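Local coordinates for minor fimbrium anchoring subunit Mfa2 (PDB 5NFI), which anchors the minor (Mfa1) fimbriae of Porphyromonas gingivalis in the outer membrane and regulates their length, at residues 30-35 with 56-61; 95-100 with 182-187; 151-156 with 264-269. All blocks are in the same frame, centred on the assembly; numbering follows the deposited sequence.

Contact 1. Residues 30-35 with 56-61; sequences VYAFDK and WLIPLE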
# COMPACT_ATOMS: atom_id res chain seq x y z
N VAL A 30 0.17 -14.48 9.06
CA VAL A 30 1.48 -14.32 9.66
C VAL A 30 2.38 -15.49 9.29
O VAL A 30 2.03 -16.66 9.53
CB VAL A 30 1.37 -14.18 11.18
CG1 VAL A 30 2.71 -13.80 11.77
CG2 VAL A 30 0.35 -13.13 11.52
N TYR A 31 3.53 -15.17 8.70
CA TYR A 31 4.46 -16.18 8.19
C TYR A 31 5.78 -16.12 8.94
O TYR A 31 6.20 -15.04 9.38
CB TYR A 31 4.70 -16.00 6.69
CG TYR A 31 3.42 -15.98 5.90
CD1 TYR A 31 2.78 -17.17 5.57
CD2 TYR A 31 2.82 -14.79 5.52
CE1 TYR A 31 1.61 -17.17 4.87
CE2 TYR A 31 1.63 -14.78 4.82
CZ TYR A 31 1.03 -15.98 4.50
OH TYR A 31 -0.16 -16.00 3.81
N ALA A 32 6.43 -17.26 9.07
CA ALA A 32 7.75 -17.32 9.70
C ALA A 32 8.76 -17.86 8.70
O ALA A 32 8.56 -18.92 8.10
CB ALA A 32 7.72 -18.16 10.96
N PHE A 33 9.84 -17.11 8.50
CA PHE A 33 10.93 -17.54 7.65
C PHE A 33 12.16 -17.71 8.52
O PHE A 33 12.30 -17.02 9.53
CB PHE A 33 11.16 -16.54 6.51
CG PHE A 33 10.03 -16.50 5.52
CD1 PHE A 33 8.79 -15.99 5.88
CD2 PHE A 33 10.19 -17.01 4.25
CE1 PHE A 33 7.75 -15.98 4.99
CE2 PHE A 33 9.14 -17.02 3.36
CZ PHE A 33 7.92 -16.50 3.73
N ASP A 34 13.02 -18.65 8.15
CA ASP A 34 14.20 -18.96 8.96
C ASP A 34 15.48 -18.32 8.45
O ASP A 34 15.44 -17.43 7.60
CB ASP A 34 14.38 -20.48 9.06
CG ASP A 34 14.53 -21.14 7.70
OD1 ASP A 34 15.11 -20.53 6.78
OD2 ASP A 34 14.08 -22.30 7.56
N LYS A 35 16.61 -18.78 8.98
CA LYS A 35 17.92 -18.27 8.62
C LYS A 35 18.13 -18.19 7.11
O LYS A 35 18.88 -17.34 6.64
CB LYS A 35 19.02 -19.15 9.25
CG LYS A 35 19.48 -20.32 8.38
CD LYS A 35 20.67 -21.07 8.97
CE LYS A 35 21.50 -21.73 7.87
NZ LYS A 35 22.28 -20.76 7.02
N TRP A 56 -0.46 -13.16 19.63
CA TRP A 56 -0.83 -14.28 18.76
C TRP A 56 0.35 -15.24 18.68
O TRP A 56 1.46 -14.82 18.37
CB TRP A 56 -1.23 -13.79 17.36
CG TRP A 56 -2.62 -13.23 17.29
CD1 TRP A 56 -3.77 -13.93 17.02
CD2 TRP A 56 -3.02 -11.88 17.51
NE1 TRP A 56 -4.85 -13.09 17.05
CE2 TRP A 56 -4.43 -11.83 17.35
CE3 TRP A 56 -2.33 -10.70 17.83
CZ2 TRP A 56 -5.15 -10.65 17.50
CZ3 TRP A 56 -3.05 -9.54 17.97
CH2 TRP A 56 -4.44 -9.52 17.81
N LEU A 57 0.11 -16.52 18.95
CA LEU A 57 1.18 -17.51 18.89
C LEU A 57 1.45 -17.96 17.46
O LEU A 57 0.55 -18.33 16.73
CB LEU A 57 0.82 -18.73 19.75
CG LEU A 57 1.87 -19.86 19.80
CD1 LEU A 57 3.23 -19.37 20.31
CD2 LEU A 57 1.37 -21.01 20.64
N ILE A 58 2.72 -17.90 17.09
CA ILE A 58 3.21 -18.34 15.80
C ILE A 58 4.03 -19.60 16.05
O ILE A 58 5.16 -19.54 16.55
CB ILE A 58 4.08 -17.26 15.10
CG1 ILE A 58 3.38 -15.90 15.09
CG2 ILE A 58 4.43 -17.66 13.69
CD1 ILE A 58 2.00 -15.94 14.46
N PRO A 59 3.42 -20.76 15.76
CA PRO A 59 4.09 -22.06 15.90
C PRO A 59 5.42 -22.13 15.17
O PRO A 59 5.52 -21.70 14.01
CB PRO A 59 3.07 -23.02 15.28
CG PRO A 59 1.78 -22.40 15.60
CD PRO A 59 1.98 -20.92 15.50
N LEU A 60 6.44 -22.65 15.86
CA LEU A 60 7.72 -22.99 15.26
C LEU A 60 8.13 -24.34 15.83
O LEU A 60 7.44 -24.88 16.69
CB LEU A 60 8.79 -21.94 15.55
CG LEU A 60 8.50 -20.49 15.17
CD1 LEU A 60 9.63 -19.64 15.66
CD2 LEU A 60 8.38 -20.37 13.67
N GLU A 61 9.24 -24.91 15.38
CA GLU A 61 9.66 -26.21 15.90
C GLU A 61 11.15 -26.30 16.14
O GLU A 61 11.59 -26.52 17.27
CB GLU A 61 9.22 -27.32 14.95
CG GLU A 61 7.73 -27.50 14.92
CD GLU A 61 7.28 -28.46 13.88
OE1 GLU A 61 8.13 -29.24 13.38
OE2 GLU A 61 6.08 -28.43 13.54
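Val-30 and Ile-58 meet where two beta strands face one another through their side chains, a worked example of how two strands can pack with no hydrogen bond between these two segments. The closely packed part is a buried row of Val-30, Ala-32, Ile-58 and Leu-60. CG1 of Val-30 meets the terminal CD1 of Ile-58 at 3.5 Å, and the two side chains cross at about a right angle. Val-30 CG1 stands anti to the backbone N (chi1 -171°), while Ile-58 reaches it with the longer branch, CD1 being carried on CG1. The shorter branch of Ile-58, CG2, lies 4.3 Å from Ala-32 CB, a looser touch. Ala-32 has its closer neighbour in Leu-60, whose CD2 comes within 3.6 Å of Ala-32 CB. Against this row stand Pro-59, Glu-61 and Lys-35, which are exposed to solvent. Tyr-31 and Phe-33 leave the backbone on the other side, and both rings meet Phe-172, that of Tyr-31 edge-to-face. The strand axes approach to 8.1 Å and cross at -37°, a skew in keeping with two layers of a beta sandwich. Strand 28-33 is hydrogen-bonded between strands 39-45 and 64-72, and strand 56-60 pairs antiparallel with strand 3-10. Phe-9, Val-7 and Val-5 from strand 3-10, with Ile-68 and Tyr-66 from strand 64-72, pack around Val-30, Ile-58 and Leu-60, while Ala-32 touches Ser-41 of strand 39-45.

Contact 2. Residues 95-100 with 182-187; sequences MRLKQD and TYYPGE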
# COMPACT_ATOMS: atom_id res chain seq x y z
N MSE A 95 1.29 -12.29 -3.55
CA MSE A 95 0.04 -11.56 -3.71
C MSE A 95 0.01 -10.72 -4.98
O MSE A 95 0.97 -10.00 -5.24
CB MSE A 95 -0.11 -10.64 -2.52
CG MSE A 95 -1.47 -10.33 -2.01
SE MSE A 95 -1.09 -8.99 -0.62
CE MSE A 95 -1.02 -7.39 -1.73
N ARG A 96 -1.08 -10.78 -5.72
CA ARG A 96 -1.30 -9.83 -6.81
C ARG A 96 -2.70 -9.25 -6.73
O ARG A 96 -3.66 -9.99 -6.61
CB ARG A 96 -1.09 -10.49 -8.17
CG ARG A 96 0.35 -10.76 -8.48
CD ARG A 96 0.53 -11.36 -9.83
NE ARG A 96 1.82 -12.02 -9.96
CZ ARG A 96 2.99 -11.38 -10.04
NH1 ARG A 96 3.02 -10.05 -9.97
NH2 ARG A 96 4.12 -12.05 -10.16
N LEU A 97 -2.82 -7.92 -6.81
CA LEU A 97 -4.14 -7.32 -6.81
C LEU A 97 -4.94 -7.84 -8.00
O LEU A 97 -4.44 -7.89 -9.12
CB LEU A 97 -4.06 -5.80 -6.85
CG LEU A 97 -5.42 -5.10 -6.74
CD1 LEU A 97 -6.19 -5.59 -5.53
CD2 LEU A 97 -5.24 -3.58 -6.68
N LYS A 98 -6.17 -8.29 -7.74
CA LYS A 98 -6.96 -8.85 -8.83
C LYS A 98 -7.20 -7.77 -9.86
O LYS A 98 -7.45 -6.62 -9.52
CB LYS A 98 -8.29 -9.42 -8.34
CG LYS A 98 -8.23 -10.91 -8.09
CD LYS A 98 -9.42 -11.38 -7.31
CE LYS A 98 -9.23 -12.82 -6.84
NZ LYS A 98 -10.45 -13.32 -6.14
N GLN A 99 -7.11 -8.15 -11.12
CA GLN A 99 -7.30 -7.18 -12.18
C GLN A 99 -8.20 -7.68 -13.28
O GLN A 99 -8.42 -8.88 -13.42
CB GLN A 99 -5.96 -6.78 -12.80
CG GLN A 99 -5.06 -5.98 -11.90
CD GLN A 99 -3.85 -5.51 -12.65
OE1 GLN A 99 -2.86 -5.10 -12.06
NE2 GLN A 99 -3.92 -5.56 -13.99
N ASP A 100 -8.68 -6.74 -14.08
CA ASP A 100 -9.43 -7.02 -15.28
C ASP A 100 -8.78 -6.29 -16.43
O ASP A 100 -9.08 -5.13 -16.70
CB ASP A 100 -10.87 -6.59 -15.12
CG ASP A 100 -11.59 -6.55 -16.42
OD1 ASP A 100 -11.38 -7.48 -17.23
OD2 ASP A 100 -12.34 -5.58 -16.66
N THR A 182 -0.77 -0.77 -13.12
CA THR A 182 -2.14 -1.10 -12.84
C THR A 182 -2.94 0.17 -12.76
O THR A 182 -2.58 1.11 -12.04
CB THR A 182 -2.28 -1.86 -11.50
OG1 THR A 182 -1.51 -3.07 -11.54
CG2 THR A 182 -3.72 -2.21 -11.23
N TYR A 183 -4.04 0.23 -13.50
CA TYR A 183 -4.89 1.39 -13.41
C TYR A 183 -5.87 1.19 -12.27
O TYR A 183 -6.40 0.11 -12.10
CB TYR A 183 -5.60 1.64 -14.74
CG TYR A 183 -4.70 2.31 -15.74
CD1 TYR A 183 -3.84 1.57 -16.54
CD2 TYR A 183 -4.66 3.70 -15.84
CE1 TYR A 183 -2.99 2.20 -17.44
CE2 TYR A 183 -3.82 4.33 -16.74
CZ TYR A 183 -2.98 3.58 -17.53
OH TYR A 183 -2.14 4.22 -18.41
N TYR A 184 -6.08 2.24 -11.47
CA TYR A 184 -7.05 2.16 -10.37
C TYR A 184 -8.35 2.91 -10.67
O TYR A 184 -8.33 4.03 -11.19
CB TYR A 184 -6.42 2.67 -9.08
CG TYR A 184 -5.38 1.73 -8.54
CD1 TYR A 184 -4.07 1.81 -8.97
CD2 TYR A 184 -5.73 0.73 -7.64
CE1 TYR A 184 -3.12 0.94 -8.50
CE2 TYR A 184 -4.78 -0.14 -7.16
CZ TYR A 184 -3.48 -0.04 -7.59
OH TYR A 184 -2.54 -0.91 -7.11
N PRO A 185 -9.49 2.27 -10.32
CA PRO A 185 -10.84 2.72 -10.63
C PRO A 185 -11.15 4.09 -10.04
O PRO A 185 -11.37 4.20 -8.84
CB PRO A 185 -11.73 1.65 -10.01
CG PRO A 185 -10.84 0.50 -9.76
CD PRO A 185 -9.51 1.07 -9.48
N GLY A 186 -11.18 5.10 -10.89
CA GLY A 186 -11.43 6.46 -10.45
C GLY A 186 -12.88 6.86 -10.48
O GLY A 186 -13.38 7.35 -11.50
N GLU A 187 -13.58 6.66 -9.37
CA GLU A 187 -14.96 7.08 -9.28
C GLU A 187 -15.02 8.60 -9.15
O GLU A 187 -14.23 9.21 -8.40
CB GLU A 187 -15.66 6.37 -8.12
CG GLU A 187 -15.71 4.86 -8.33
CD GLU A 187 -16.40 4.47 -9.65
OE1 GLU A 187 -17.48 5.02 -9.96
OE2 GLU A 187 -15.85 3.61 -10.38
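Leu-97 and Gln-99 reach across to Tyr-184 and Thr-182 in two neighbouring pairs, one apolar and one polar, each meeting at a slant. Leu-97 brings its CD2 methyl to Tyr-184, 3.5 Å from CE2, near the hydroxyl end of the ring. CG of Leu-97 is anti to the backbone N (chi1 -176°), which sends the branch out toward the tyrosine. The hydroxyl of Tyr-184 is itself hydrogen-bonded to Asn-167, so the ring is held at its far end as well. Over one face of the same ring sits Thr-182 CG2, 4.1 Å from the plane and displaced toward the rim. The other branch of Thr-182 is polar: OG1 donates to Gln-99 OE1, with the oxygens modelled 2.5 Å apart, a length doubtful at this resolution. Gln-99 spans the gap with a chain extended beyond CG, and its NE2 bonds to the carbonyl oxygen of Gly-101, which fixes the turn of the amide. Ala-104, on strand 103-104, touches Leu-97, Thr-182 and Tyr-184. Side chains thus pack the small antiparallel sheet of strand 93-100 against the strands around 182-190, with no backbone bond between the two segments, consistent with the all-beta, transthyretin-clan fold of the fimbrillin family.

Contact 3. Residues 151-156 with 264-269; sequences DSLPHP and DTYVVV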
# COMPACT_ATOMS: atom_id res chain seq x y z
N ASP A 151 -9.30 21.61 -11.82
CA ASP A 151 -10.00 22.86 -11.58
C ASP A 151 -9.94 23.81 -12.77
O ASP A 151 -8.98 23.80 -13.56
CB ASP A 151 -9.39 23.55 -10.37
CG ASP A 151 -10.41 24.28 -9.56
OD1 ASP A 151 -11.56 23.81 -9.51
OD2 ASP A 151 -10.07 25.33 -8.97
N SER A 152 -10.95 24.67 -12.85
CA SER A 152 -11.05 25.69 -13.88
C SER A 152 -10.88 25.05 -15.26
O SER A 152 -9.83 25.14 -15.88
CB SER A 152 -10.03 26.81 -13.65
OG SER A 152 -8.73 26.30 -13.46
N LEU A 153 -11.94 24.41 -15.72
CA LEU A 153 -11.88 23.54 -16.88
C LEU A 153 -13.25 23.50 -17.54
O LEU A 153 -14.22 23.07 -16.92
CB LEU A 153 -11.42 22.14 -16.45
CG LEU A 153 -11.07 21.02 -17.41
CD1 LEU A 153 -9.71 21.22 -18.02
CD2 LEU A 153 -11.11 19.72 -16.65
N PRO A 154 -13.36 23.98 -18.78
CA PRO A 154 -14.68 23.94 -19.40
C PRO A 154 -15.07 22.50 -19.68
O PRO A 154 -14.22 21.71 -20.07
CB PRO A 154 -14.50 24.74 -20.69
CG PRO A 154 -13.07 24.52 -21.05
CD PRO A 154 -12.32 24.42 -19.73
N HIS A 155 -16.34 22.17 -19.48
CA HIS A 155 -16.81 20.81 -19.69
C HIS A 155 -16.03 19.75 -18.89
O HIS A 155 -15.48 18.81 -19.48
CB HIS A 155 -16.73 20.47 -21.18
CG HIS A 155 -17.36 21.49 -22.05
ND1 HIS A 155 -18.67 21.90 -21.88
CD2 HIS A 155 -16.87 22.20 -23.09
CE1 HIS A 155 -18.96 22.82 -22.78
NE2 HIS A 155 -17.89 23.01 -23.54
N PRO A 156 -15.99 19.89 -17.56
CA PRO A 156 -15.18 18.96 -16.76
C PRO A 156 -15.60 17.50 -16.90
O PRO A 156 -14.83 16.62 -16.56
CB PRO A 156 -15.41 19.44 -15.31
CG PRO A 156 -16.72 20.20 -15.37
CD PRO A 156 -16.77 20.82 -16.73
N ASP A 264 -5.58 25.44 -29.03
CA ASP A 264 -6.90 25.62 -28.43
C ASP A 264 -7.18 24.48 -27.44
O ASP A 264 -8.25 23.88 -27.45
CB ASP A 264 -7.98 25.67 -29.51
CG ASP A 264 -8.99 26.78 -29.29
OD1 ASP A 264 -9.16 27.23 -28.14
OD2 ASP A 264 -9.62 27.21 -30.29
N THR A 265 -6.19 24.18 -26.60
CA THR A 265 -6.24 23.03 -25.70
C THR A 265 -5.87 23.47 -24.28
O THR A 265 -5.27 24.51 -24.08
CB THR A 265 -5.30 21.89 -26.22
OG1 THR A 265 -6.07 20.92 -26.94
CG2 THR A 265 -4.53 21.20 -25.10
N TYR A 266 -6.28 22.70 -23.28
CA TYR A 266 -5.97 23.02 -21.91
C TYR A 266 -4.73 22.29 -21.45
O TYR A 266 -4.35 21.25 -22.00
CB TYR A 266 -7.16 22.72 -21.02
CG TYR A 266 -8.18 23.80 -21.19
CD1 TYR A 266 -8.93 23.88 -22.35
CD2 TYR A 266 -8.32 24.80 -20.24
CE1 TYR A 266 -9.83 24.90 -22.55
CE2 TYR A 266 -9.22 25.83 -20.44
CZ TYR A 266 -9.97 25.87 -21.60
OH TYR A 266 -10.88 26.88 -21.81
N VAL A 267 -4.09 22.88 -20.46
CA VAL A 267 -2.92 22.28 -19.84
C VAL A 267 -2.99 22.48 -18.35
O VAL A 267 -3.79 23.27 -17.87
CB VAL A 267 -1.63 22.89 -20.35
CG1 VAL A 267 -1.43 22.56 -21.81
CG2 VAL A 267 -1.68 24.38 -20.12
N VAL A 268 -2.14 21.78 -17.62
CA VAL A 268 -2.09 21.91 -16.17
C VAL A 268 -0.91 22.80 -15.80
O VAL A 268 0.22 22.56 -16.24
CB VAL A 268 -1.98 20.53 -15.49
CG1 VAL A 268 -1.55 20.65 -14.04
CG2 VAL A 268 -3.30 19.77 -15.59
N VAL A 269 -1.17 23.83 -15.01
CA VAL A 269 -0.19 24.88 -14.70
C VAL A 269 0.10 25.02 -13.21
O VAL A 269 0.76 25.98 -12.81
CB VAL A 269 -0.67 26.27 -15.21
CG1 VAL A 269 -0.77 26.29 -16.74
CG2 VAL A 269 -2.00 26.63 -14.57
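Pro-154 lies over one face of the Tyr-266 ring, and this CH-pi contact dominates the meeting of the two segments. CD of the proline stands 3.7 Å from the ring centroid and 26° off the ring normal, offset toward the rim that carries the hydroxyl. CG sits farther out, 3.3 Å from Tyr-266 OH, so its CD-CG side lies over the hydroxyl end of the tyrosine ring, with the two side chains arriving from opposite directions. His-258 adds a second aromatic contact to Tyr-266, edge-to-face. Purely apolar packing is slighter: Leu-153 extends CD1 to 4.2 Å from Tyr-266 CB, near the root of the side chain. Structurally, a loop leaving strand 133-151 is laid over a beta hairpin. Strand 249-258 runs parallel to strand 133-151 and pairs antiparallel with strand 266-273, and the hairpin's turn holds the disulfide Cys-259 to Cys-261. Tyr-159, from the strand that follows the loop, touches both Leu-153 and Tyr-266. Polar links do not cross between 151-156 and 264-269 but tie each to its surroundings. Asp-151 forms a salt bridge with Arg-253 and a hydrogen bond with Thr-195, while Asp-264 OD1 bonds to His-258 NE2.

Followed from the N terminus, the chain first closes a short loop at contact 1, where 20 residues separate 30-35 from 56-61, before either of the others opens. Contact 2 then spans 81 residues from 95-100 to 182-187, and contact 3 starts inside that span at 151-156, ending at 264-269. These two therefore cross, neither nesting in the other. Contacts 1 and 3 lie on opposite sides of the chain's centre, about 55 Å apart between centres, whereas contact 2 lies nearer that centre. Contact 1 thus joins strand layers at one end, contact 2 ties the small sheet of strand 93-100 to strand 182-190 near the middle of the chain, and contact 3 fastens a loop to a late hairpin at the other end.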